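Local coordinates for UBP3-associated protein BRE5 (Saccharomyces cerevisiae, PDB 2QIY) that acts as the cofactor of the deubiquitinase Ubp3, together with which it cleaves ubiquitin, this chain being its NTF2-like domain, at residues Val11-Phe16 against Ile92-Tyr96; Leu43-Gln49 against Phe74-Asn78; Lys121-Ile127 against Asn141-Ile147. One frame throughout, in Å; residues are numbered along the deposited sequence.

Interaction 1: Val11-Phe16 against Ile92-Tyr96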
loop_
_atom_site.group_PDB
_atom_site.type_symbol
_atom_site.label_atom_id
_atom_site.label_comp_id
_atom_site.label_asym_id
_atom_site.label_seq_id
_atom_site.Cartn_x
_atom_site.Cartn_y
_atom_site.Cartn_z
ATOM N N VAL A 11 -11.712 6.410 14.729
ATOM C CA VAL A 11 -11.345 5.805 13.449
ATOM C C VAL A 11 -10.074 4.952 13.582
ATOM O O VAL A 11 -9.989 3.866 13.001
ATOM C CB VAL A 11 -11.263 6.855 12.300
ATOM C CG1 VAL A 11 -10.284 7.975 12.637
ATOM C CG2 VAL A 11 -10.919 6.188 10.974
ATOM N N GLN A 12 -9.102 5.419 14.366
ATOM C CA GLN A 12 -7.900 4.618 14.621
ATOM C C GLN A 12 -8.269 3.296 15.304
ATOM O O GLN A 12 -7.752 2.232 14.947
ATOM C CB GLN A 12 -6.879 5.382 15.469
ATOM C CG GLN A 12 -5.549 4.645 15.592
ATOM C CD GLN A 12 -4.621 5.261 16.612
ATOM O OE1 GLN A 12 -4.900 5.255 17.819
ATOM N NE2 GLN A 12 -3.502 5.795 16.137
ATOM N N ASP A 13 -9.162 3.387 16.289
ATOM C CA ASP A 13 -9.712 2.216 16.975
ATOM C C ASP A 13 -10.322 1.219 16.012
ATOM O O ASP A 13 -10.006 0.032 16.082
ATOM C CB ASP A 13 -10.790 2.622 17.990
ATOM C CG ASP A 13 -10.216 3.065 19.318
ATOM O OD1 ASP A 13 -8.974 3.009 19.490
ATOM O OD2 ASP A 13 -11.019 3.473 20.190
ATOM N N ILE A 14 -11.196 1.684 15.120
ATOM C CA ILE A 14 -11.843 0.735 14.224
ATOM C C ILE A 14 -10.858 0.115 13.227
ATOM O O ILE A 14 -10.972 -1.072 12.914
ATOM C CB ILE A 14 -13.213 1.208 13.586
ATOM C CG1 ILE A 14 -13.114 1.550 12.092
ATOM C CG2 ILE A 14 -13.985 2.195 14.504
ATOM C CD1 ILE A 14 -12.549 2.904 11.796
ATOM N N CYS A 15 -9.871 0.894 12.779
ATOM C CA CYS A 15 -8.846 0.354 11.861
ATOM C C CYS A 15 -8.000 -0.720 12.525
ATOM O O CYS A 15 -7.717 -1.749 11.924
ATOM C CB CYS A 15 -7.933 1.449 11.331
ATOM S SG CYS A 15 -8.768 2.579 10.243
ATOM N N PHE A 16 -7.611 -0.483 13.777
ATOM C CA PHE A 16 -6.784 -1.442 14.483
ATOM C C PHE A 16 -7.567 -2.730 14.745
ATOM O O PHE A 16 -7.049 -3.831 14.488
ATOM C CB PHE A 16 -6.229 -0.845 15.772
ATOM C CG PHE A 16 -5.238 -1.730 16.461
ATOM C CD1 PHE A 16 -3.884 -1.650 16.151
ATOM C CD2 PHE A 16 -5.659 -2.645 17.433
ATOM C CE1 PHE A 16 -2.953 -2.470 16.797
ATOM C CE2 PHE A 16 -4.742 -3.470 18.088
ATOM C CZ PHE A 16 -3.383 -3.384 17.769
ATOM N N ILE A 92 0.172 1.177 10.151
ATOM C CA ILE A 92 -1.195 1.371 9.718
ATOM C C ILE A 92 -1.321 2.844 9.332
ATOM O O ILE A 92 -0.868 3.727 10.094
ATOM C CB ILE A 92 -2.206 1.089 10.861
ATOM C CG1 ILE A 92 -2.062 -0.363 11.376
ATOM C CG2 ILE A 92 -3.649 1.419 10.409
ATOM C CD1 ILE A 92 -2.829 -0.682 12.663
ATOM N N ASP A 93 -1.939 3.082 8.168
ATOM C CA ASP A 93 -2.326 4.436 7.713
ATOM C C ASP A 93 -3.793 4.394 7.342
ATOM O O ASP A 93 -4.263 3.405 6.795
ATOM C CB ASP A 93 -1.539 4.839 6.461
ATOM C CG ASP A 93 -0.063 4.962 6.723
ATOM O OD1 ASP A 93 0.333 5.976 7.329
ATOM O OD2 ASP A 93 0.695 4.043 6.335
ATOM N N PHE A 94 -4.526 5.472 7.631
ATOM C CA PHE A 94 -5.920 5.519 7.183
ATOM C C PHE A 94 -6.336 6.902 6.745
ATOM O O PHE A 94 -5.746 7.910 7.166
ATOM C CB PHE A 94 -6.871 5.015 8.273
ATOM C CG PHE A 94 -6.787 5.807 9.554
ATOM C CD1 PHE A 94 -7.546 6.956 9.724
ATOM C CD2 PHE A 94 -5.930 5.404 10.578
ATOM C CE1 PHE A 94 -7.467 7.692 10.907
ATOM C CE2 PHE A 94 -5.839 6.147 11.773
ATOM C CZ PHE A 94 -6.601 7.281 11.929
ATOM N N GLN A 95 -7.381 6.935 5.913
ATOM C CA GLN A 95 -8.127 8.169 5.591
ATOM C C GLN A 95 -9.593 7.829 5.362
ATOM O O GLN A 95 -9.931 6.694 5.031
ATOM C CB GLN A 95 -7.591 8.834 4.318
ATOM C CG GLN A 95 -6.128 9.290 4.332
ATOM C CD GLN A 95 -5.659 9.800 2.959
ATOM O OE1 GLN A 95 -6.283 9.511 1.930
ATOM N NE2 GLN A 95 -4.566 10.557 2.944
ATOM N N TYR A 96 -10.465 8.833 5.477
ATOM C CA TYR A 96 -11.845 8.663 5.063
ATOM C C TYR A 96 -11.924 8.843 3.546
ATOM O O TYR A 96 -11.073 9.506 2.950
ATOM C CB TYR A 96 -12.757 9.667 5.769
ATOM C CG TYR A 96 -13.160 9.247 7.161
ATOM C CD1 TYR A 96 -12.766 9.985 8.279
ATOM C CD2 TYR A 96 -13.937 8.104 7.363
ATOM C CE1 TYR A 96 -13.146 9.595 9.568
ATOM C CE2 TYR A 96 -14.322 7.708 8.639
ATOM C CZ TYR A 96 -13.924 8.449 9.735
ATOM O OH TYR A 96 -14.326 8.048 10.997
#
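I92 opens the strand side of this contact, its CD1 lying 3.8 Å from CD1 of F16, while its CG2 is 4.4 Å from CB of C15. Apolar side chains of the Ubp3 chain also pack on both F16 and I92. D93, the next residue, turns away from the helix and forms a salt bridge with R145 of the second subunit. F94 is the centrepiece: CE1 of its ring meets CG1 of V11 at 3.3 Å, and CE2 rests 3.8 Å from CA of Q12. The sulfur of C15 sits obliquely to this ring, SG 4.5 Å from the centroid, a Cys sulfur-aromatic contact. K64 of the second subunit also reaches the F94 ring in a cation-pi contact. Q95 again points away, toward that subunit, and Y96 finishes the run, its OH 3.5 Å from CB of V11. With no hydrogen bond between the segments, apolar and sulfur-aromatic packing holds the helix start against this edge strand.

Interaction 2: Leu43-Gln49 against Phe74-Asn78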
loop_
_atom_site.group_PDB
_atom_site.type_symbol
_atom_site.label_atom_id
_atom_site.label_comp_id
_atom_site.label_asym_id
_atom_site.label_seq_id
_atom_site.Cartn_x
_atom_site.Cartn_y
_atom_site.Cartn_z
ATOM N N LEU A 43 -11.018 -8.535 -4.561
ATOM C CA LEU A 43 -9.882 -9.065 -3.811
ATOM C C LEU A 43 -8.705 -9.300 -4.735
ATOM O O LEU A 43 -8.856 -9.887 -5.825
ATOM C CB LEU A 43 -10.300 -10.425 -3.232
ATOM C CG LEU A 43 -9.212 -11.213 -2.505
ATOM C CD1 LEU A 43 -8.727 -10.516 -1.216
ATOM C CD2 LEU A 43 -9.756 -12.610 -2.176
ATOM N N THR A 44 -7.523 -8.884 -4.296
ATOM C CA THR A 44 -6.293 -9.265 -5.025
ATOM C C THR A 44 -5.434 -9.881 -3.954
ATOM O O THR A 44 -4.974 -9.187 -3.042
ATOM C CB THR A 44 -5.643 -8.015 -5.649
ATOM O OG1 THR A 44 -6.514 -7.520 -6.656
ATOM C CG2 THR A 44 -4.290 -8.362 -6.295
ATOM N N HIS A 45 -5.240 -11.201 -4.021
ATOM C CA HIS A 45 -4.660 -11.929 -2.889
ATOM C C HIS A 45 -3.519 -12.858 -3.307
ATOM O O HIS A 45 -3.410 -13.247 -4.453
ATOM C CB HIS A 45 -5.760 -12.729 -2.163
ATOM C CG HIS A 45 -5.452 -13.033 -0.727
ATOM N ND1 HIS A 45 -5.530 -12.075 0.263
ATOM C CD2 HIS A 45 -5.091 -14.183 -0.112
ATOM C CE1 HIS A 45 -5.209 -12.619 1.427
ATOM N NE2 HIS A 45 -4.960 -13.903 1.234
ATOM N N THR A 46 -2.699 -13.225 -2.338
ATOM C CA THR A 46 -1.655 -14.240 -2.498
ATOM C C THR A 46 -2.134 -15.429 -3.338
ATOM O O THR A 46 -3.125 -16.061 -2.976
ATOM C CB THR A 46 -1.287 -14.738 -1.130
ATOM O OG1 THR A 46 -1.012 -13.577 -0.309
ATOM C CG2 THR A 46 -0.036 -15.669 -1.208
ATOM N N ASN A 47 -1.434 -15.721 -4.437
ATOM C CA ASN A 47 -1.889 -16.792 -5.303
ATOM C C ASN A 47 -1.370 -18.136 -4.814
ATOM O O ASN A 47 -0.322 -18.625 -5.263
ATOM C CB ASN A 47 -1.479 -16.581 -6.755
ATOM C CG ASN A 47 -2.100 -17.627 -7.668
ATOM O OD1 ASN A 47 -2.900 -18.465 -7.223
ATOM N ND2 ASN A 47 -1.727 -17.593 -8.944
ATOM N N TYR A 48 -2.115 -18.707 -3.879
ATOM C CA TYR A 48 -1.736 -19.977 -3.300
ATOM C C TYR A 48 -1.671 -21.120 -4.321
ATOM O O TYR A 48 -1.024 -22.124 -4.057
ATOM C CB TYR A 48 -2.711 -20.343 -2.213
ATOM C CG TYR A 48 -2.676 -19.466 -0.988
ATOM C CD1 TYR A 48 -3.766 -18.695 -0.646
ATOM C CD2 TYR A 48 -1.567 -19.464 -0.136
ATOM C CE1 TYR A 48 -3.771 -17.899 0.509
ATOM C CE2 TYR A 48 -1.549 -18.678 1.013
ATOM C CZ TYR A 48 -2.649 -17.910 1.332
ATOM O OH TYR A 48 -2.611 -17.172 2.498
ATOM N N GLN A 49 -2.346 -20.947 -5.463
ATOM C CA GLN A 49 -2.416 -21.960 -6.533
ATOM C C GLN A 49 -1.197 -21.940 -7.454
ATOM O O GLN A 49 -1.005 -22.865 -8.264
ATOM C CB GLN A 49 -3.696 -21.724 -7.355
ATOM C CG GLN A 49 -4.907 -22.509 -6.882
ATOM C CD GLN A 49 -5.244 -22.212 -5.462
ATOM O OE1 GLN A 49 -5.889 -21.197 -5.161
ATOM N NE2 GLN A 49 -4.750 -23.059 -4.551
ATOM N N PHE A 74 -12.378 -19.089 -3.253
ATOM C CA PHE A 74 -10.920 -18.923 -3.184
ATOM C C PHE A 74 -10.375 -19.204 -1.769
ATOM O O PHE A 74 -9.457 -20.013 -1.599
ATOM C CB PHE A 74 -10.499 -17.527 -3.684
ATOM C CG PHE A 74 -9.050 -17.206 -3.413
ATOM C CD1 PHE A 74 -8.049 -17.697 -4.259
ATOM C CD2 PHE A 74 -8.693 -16.471 -2.300
ATOM C CE1 PHE A 74 -6.699 -17.418 -4.004
ATOM C CE2 PHE A 74 -7.338 -16.177 -2.017
ATOM C CZ PHE A 74 -6.345 -16.672 -2.870
ATOM N N PHE A 75 -10.917 -18.548 -0.748
ATOM C CA PHE A 75 -10.421 -18.792 0.613
ATOM C C PHE A 75 -10.645 -20.237 1.072
ATOM O O PHE A 75 -9.777 -20.854 1.685
ATOM C CB PHE A 75 -11.052 -17.824 1.615
ATOM C CG PHE A 75 -10.442 -16.438 1.578
ATOM C CD1 PHE A 75 -11.256 -15.321 1.492
ATOM C CD2 PHE A 75 -9.058 -16.260 1.647
ATOM C CE1 PHE A 75 -10.708 -14.040 1.471
ATOM C CE2 PHE A 75 -8.498 -14.977 1.633
ATOM C CZ PHE A 75 -9.327 -13.877 1.546
ATOM N N SER A 76 -11.818 -20.765 0.753
ATOM C CA SER A 76 -12.181 -22.110 1.147
ATOM C C SER A 76 -11.266 -23.175 0.518
ATOM O O SER A 76 -10.852 -24.125 1.214
ATOM C CB SER A 76 -13.655 -22.361 0.822
ATOM O OG SER A 76 -14.477 -21.540 1.632
ATOM N N ARG A 77 -10.946 -23.024 -0.775
ATOM C CA ARG A 77 -10.047 -23.959 -1.480
ATOM C C ARG A 77 -8.667 -23.999 -0.837
ATOM O O ARG A 77 -7.962 -25.016 -0.903
ATOM C CB ARG A 77 -9.905 -23.582 -2.953
ATOM N N ASN A 78 -8.293 -22.879 -0.224
ATOM C CA ASN A 78 -6.972 -22.709 0.364
ATOM C C ASN A 78 -7.004 -22.731 1.876
ATOM O O ASN A 78 -6.082 -22.222 2.534
ATOM C CB ASN A 78 -6.383 -21.388 -0.128
ATOM C CG ASN A 78 -6.022 -21.460 -1.578
ATOM O OD1 ASN A 78 -5.206 -22.297 -1.960
ATOM N ND2 ASN A 78 -6.651 -20.626 -2.410
#
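Aromatic packing forms the inner part of this contact, where H45, F74 and F75 build a cluster. The edge of the F75 ring points at the face of H45 in a T-shaped pair, with centroids 5.2 Å apart and planes at 79°. H45 and F74 meet differently, rim to rim, CD2 of H45 being 3.6 Å from CE2 of F74. Apolar contacts extend the cluster: CD2 of L43 is 4.0 Å from both CD2 of F74 and CZ of F75, and CD1 of Y48 is 4.0 Å from CZ of F74. The carbonyl O of T46 approaches the edge of the F74 ring, 3.3 Å from CZ.

Hydrogen bonds take over where the strand has given way to a turn. The carboxamides of Q49 and N78 pair reciprocally: Q49 NE2 donates to N78 OD1 at 2.7 Å, and N78 ND2 donates to Q49 OE1 at 2.9 Å. N78 ND2 also donates to F74 O at 3.0 Å, so the same side chain ties the helix end to its own last turn. On the other segment, N47 OD1 accepts from Q49 N at 3.1 Å, an Asx turn that shapes the bend carrying Q49 to N78. The hydroxyl of Y48 turns to W114, with which it hydrogen-bonds.

Strand 41-46 lies between strands 62-66 and 137-147, and helix 68-77 packs across it through its aromatic side chains, an arrangement that belongs to the helix-against-curved-sheet architecture of the NTF2 fold.

Interaction 3: Lys121-Ile127 against Asn141-Ile147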
loop_
_atom_site.group_PDB
_atom_site.type_symbol
_atom_site.label_atom_id
_atom_site.label_comp_id
_atom_site.label_asym_id
_atom_site.label_seq_id
_atom_site.Cartn_x
_atom_site.Cartn_y
_atom_site.Cartn_z
ATOM N N LYS A 121 7.867 -9.382 2.733
ATOM C CA LYS A 121 7.423 -8.024 3.079
ATOM C C LYS A 121 6.171 -7.764 2.293
ATOM O O LYS A 121 6.088 -8.190 1.140
ATOM C CB LYS A 121 8.438 -6.999 2.624
ATOM C CG LYS A 121 9.619 -6.830 3.554
ATOM C CD LYS A 121 10.173 -5.413 3.301
ATOM C CE LYS A 121 10.897 -4.839 4.522
ATOM N NZ LYS A 121 10.104 -4.773 5.767
ATOM N N PHE A 122 5.198 -7.076 2.887
ATOM C CA PHE A 122 3.967 -6.800 2.134
ATOM C C PHE A 122 3.388 -5.454 2.501
ATOM O O PHE A 122 3.665 -4.896 3.563
ATOM C CB PHE A 122 2.907 -7.876 2.437
ATOM C CG PHE A 122 2.245 -7.708 3.794
ATOM C CD1 PHE A 122 1.056 -6.974 3.893
ATOM C CD2 PHE A 122 2.822 -8.218 4.954
ATOM C CE1 PHE A 122 0.437 -6.779 5.109
ATOM C CE2 PHE A 122 2.209 -8.040 6.176
ATOM C CZ PHE A 122 1.007 -7.314 6.266
ATOM N N CYS A 123 2.573 -4.945 1.583
ATOM C CA CYS A 123 1.656 -3.869 1.879
ATOM C C CYS A 123 0.260 -4.341 1.482
ATOM O O CYS A 123 0.063 -5.021 0.459
ATOM C CB CYS A 123 2.069 -2.636 1.118
ATOM S SG CYS A 123 2.313 -2.773 -0.619
ATOM N N GLN A 124 -0.715 -4.054 2.324
ATOM C CA GLN A 124 -2.072 -4.510 2.032
ATOM C C GLN A 124 -3.010 -3.332 2.245
ATOM O O GLN A 124 -2.922 -2.650 3.270
ATOM C CB GLN A 124 -2.488 -5.707 2.915
ATOM C CG GLN A 124 -3.872 -6.315 2.530
ATOM C CD GLN A 124 -4.117 -7.727 3.080
ATOM O OE1 GLN A 124 -5.146 -8.363 2.775
ATOM N NE2 GLN A 124 -3.189 -8.226 3.874
ATOM N N THR A 125 -3.917 -3.113 1.289
ATOM C CA THR A 125 -4.821 -1.976 1.369
ATOM C C THR A 125 -6.251 -2.463 1.359
ATOM O O THR A 125 -6.578 -3.386 0.619
ATOM C CB THR A 125 -4.575 -1.032 0.178
ATOM O OG1 THR A 125 -3.289 -0.430 0.374
ATOM C CG2 THR A 125 -5.593 0.044 0.129
ATOM N N PHE A 126 -7.084 -1.836 2.180
ATOM C CA PHE A 126 -8.519 -2.153 2.274
ATOM C C PHE A 126 -9.368 -0.910 2.122
ATOM O O PHE A 126 -8.944 0.200 2.494
ATOM C CB PHE A 126 -8.831 -2.661 3.673
ATOM C CG PHE A 126 -8.020 -3.850 4.089
ATOM C CD1 PHE A 126 -6.767 -3.671 4.699
ATOM C CD2 PHE A 126 -8.520 -5.153 3.914
ATOM C CE1 PHE A 126 -6.024 -4.778 5.106
ATOM C CE2 PHE A 126 -7.780 -6.258 4.352
ATOM C CZ PHE A 126 -6.532 -6.056 4.938
ATOM N N ILE A 127 -10.584 -1.095 1.613
ATOM C CA ILE A 127 -11.619 -0.060 1.715
ATOM C C ILE A 127 -12.814 -0.671 2.443
ATOM O O ILE A 127 -13.278 -1.758 2.073
ATOM C CB ILE A 127 -12.070 0.505 0.343
ATOM C CG1 ILE A 127 -10.899 1.202 -0.334
ATOM C CG2 ILE A 127 -13.229 1.521 0.538
ATOM C CD1 ILE A 127 -10.517 2.443 0.336
ATOM N N ASN A 141 -12.840 -3.619 -0.950
ATOM C CA ASN A 141 -11.559 -3.756 -1.656
ATOM C C ASN A 141 -10.495 -4.258 -0.721
ATOM O O ASN A 141 -10.421 -3.837 0.447
ATOM C CB ASN A 141 -11.076 -2.400 -2.208
ATOM C CG ASN A 141 -11.958 -1.876 -3.268
ATOM O OD1 ASN A 141 -11.734 -2.107 -4.470
ATOM N ND2 ASN A 141 -13.001 -1.195 -2.857
ATOM N N ASP A 142 -9.660 -5.146 -1.245
ATOM C CA ASP A 142 -8.609 -5.786 -0.465
ATOM C C ASP A 142 -7.508 -6.163 -1.443
ATOM O O ASP A 142 -7.716 -7.045 -2.267
ATOM C CB ASP A 142 -9.211 -7.034 0.184
ATOM C CG ASP A 142 -8.213 -7.820 1.013
ATOM O OD1 ASP A 142 -7.003 -7.523 0.972
ATOM O OD2 ASP A 142 -8.678 -8.748 1.724
ATOM N N ILE A 143 -6.365 -5.465 -1.370
ATOM C CA ILE A 143 -5.235 -5.715 -2.295
ATOM C C ILE A 143 -3.980 -5.946 -1.478
ATOM O O ILE A 143 -3.641 -5.128 -0.606
ATOM C CB ILE A 143 -4.901 -4.504 -3.205
ATOM C CG1 ILE A 143 -6.112 -4.049 -4.040
ATOM C CG2 ILE A 143 -3.622 -4.832 -4.078
ATOM C CD1 ILE A 143 -5.833 -2.719 -4.786
ATOM N N ILE A 144 -3.287 -7.068 -1.714
ATOM C CA ILE A 144 -1.949 -7.240 -1.144
ATOM C C ILE A 144 -0.881 -7.191 -2.252
ATOM O O ILE A 144 -1.095 -7.676 -3.368
ATOM C CB ILE A 144 -1.847 -8.547 -0.309
ATOM C CG1 ILE A 144 -0.549 -8.587 0.519
ATOM C CG2 ILE A 144 -2.017 -9.813 -1.203
ATOM C CD1 ILE A 144 -0.594 -9.677 1.630
ATOM N N ARG A 145 0.259 -6.591 -1.919
ATOM C CA ARG A 145 1.386 -6.560 -2.832
ATOM C C ARG A 145 2.627 -6.950 -2.023
ATOM O O ARG A 145 2.917 -6.346 -0.978
ATOM C CB ARG A 145 1.555 -5.157 -3.459
ATOM C CG ARG A 145 2.960 -4.906 -4.068
ATOM C CD ARG A 145 3.319 -5.823 -5.238
ATOM N NE ARG A 145 2.374 -5.719 -6.365
ATOM C CZ ARG A 145 2.556 -6.308 -7.554
ATOM N NH1 ARG A 145 3.669 -7.025 -7.803
ATOM N NH2 ARG A 145 1.660 -6.146 -8.529
ATOM N N PHE A 146 3.348 -7.964 -2.487
ATOM C CA PHE A 146 4.626 -8.320 -1.871
ATOM C C PHE A 146 5.757 -7.491 -2.448
ATOM O O PHE A 146 5.795 -7.203 -3.644
ATOM C CB PHE A 146 4.868 -9.838 -1.984
ATOM C CG PHE A 146 3.841 -10.617 -1.248
ATOM C CD1 PHE A 146 3.958 -10.803 0.140
ATOM C CD2 PHE A 146 2.716 -11.118 -1.898
ATOM C CE1 PHE A 146 2.968 -11.494 0.837
ATOM C CE2 PHE A 146 1.713 -11.811 -1.209
ATOM C CZ PHE A 146 1.840 -12.009 0.178
ATOM N N ILE A 147 6.652 -7.081 -1.563
ATOM C CA ILE A 147 7.694 -6.110 -1.854
ATOM C C ILE A 147 9.030 -6.826 -1.673
ATOM O O ILE A 147 9.254 -7.461 -0.659
ATOM C CB ILE A 147 7.550 -4.877 -0.892
ATOM C CG1 ILE A 147 6.128 -4.266 -1.036
ATOM C CG2 ILE A 147 8.630 -3.821 -1.174
ATOM C CD1 ILE A 147 5.850 -3.020 -0.178
HETATM O O HOH W 1 10.015 -9.672 0.897
#
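F122 overlaps two residues of the partner strand on one face of the sheet: its CD1 is 3.9 Å from CD1 of I144, and its CB is 3.9 Å from CD1 of F146. On the other face, SG of C123 lies 3.6 Å from CD1 of I147 and 3.8 Å from CB of R145.

The backbones form an antiparallel ladder, the two segments running at 156° to each other. C123 and R145 are a hydrogen-bonded pair, C123 N donating to R145 O and R145 N to C123 O, both at 2.9 Å. T125 and I143 repeat the pattern, with T125 N to I143 O at 2.8 Å and I143 N to T125 O at 2.9 Å. Single bonds continue the ladder at either end: I127 N to N141 O and I147 N to K121 O, both at 3.0 Å. The intervening pairs, F122-F146, Q124-I144 and F126-D142, are non-hydrogen-bonded; their close backbones allow CA-H...O contacts such as Q124 CA to I143 O at 3.1 Å. One water accepts from K121 N and donates to I147 O, both at 2.8 Å.

These segments are the two arms of a hairpin within the sheet. Strand 103-114 flanks the 121-127 arm and strand 41-46 the 141-147 arm. Helix 11-28 covers the face bearing F122 and F126, where Y22 and F18 meet the F126 ring edge-to-face and Y22 and Y37 hydrogen-bond to D142. The C123, T125 and R145 face looks to the second subunit, whose M107 packs on C123 and T125 and whose D93 forms a salt bridge with R145.

All three contacts are built on one mixed sheet. Interactions 2 and 3 join directly, because strands 41-46 and 137-147 are neighbours: T44 N lies 2.7 Å from D142 O and T44 O lies 3.0 Å from I144 N, both probable hydrogen bonds. Their centres are 14 Å apart. Interaction 1, at the 85-97 edge, is separate, its nearest atoms about 6 Å from interaction 3 and about 15 Å from interaction 2, which lies across the chain's centre. Across the dimer, the D93-Q95 part of interaction 1 meets the second subunit's copies of interaction 3 (R145, D142) and interaction 2 (T44). Interaction 1 also adjoins Ubp3.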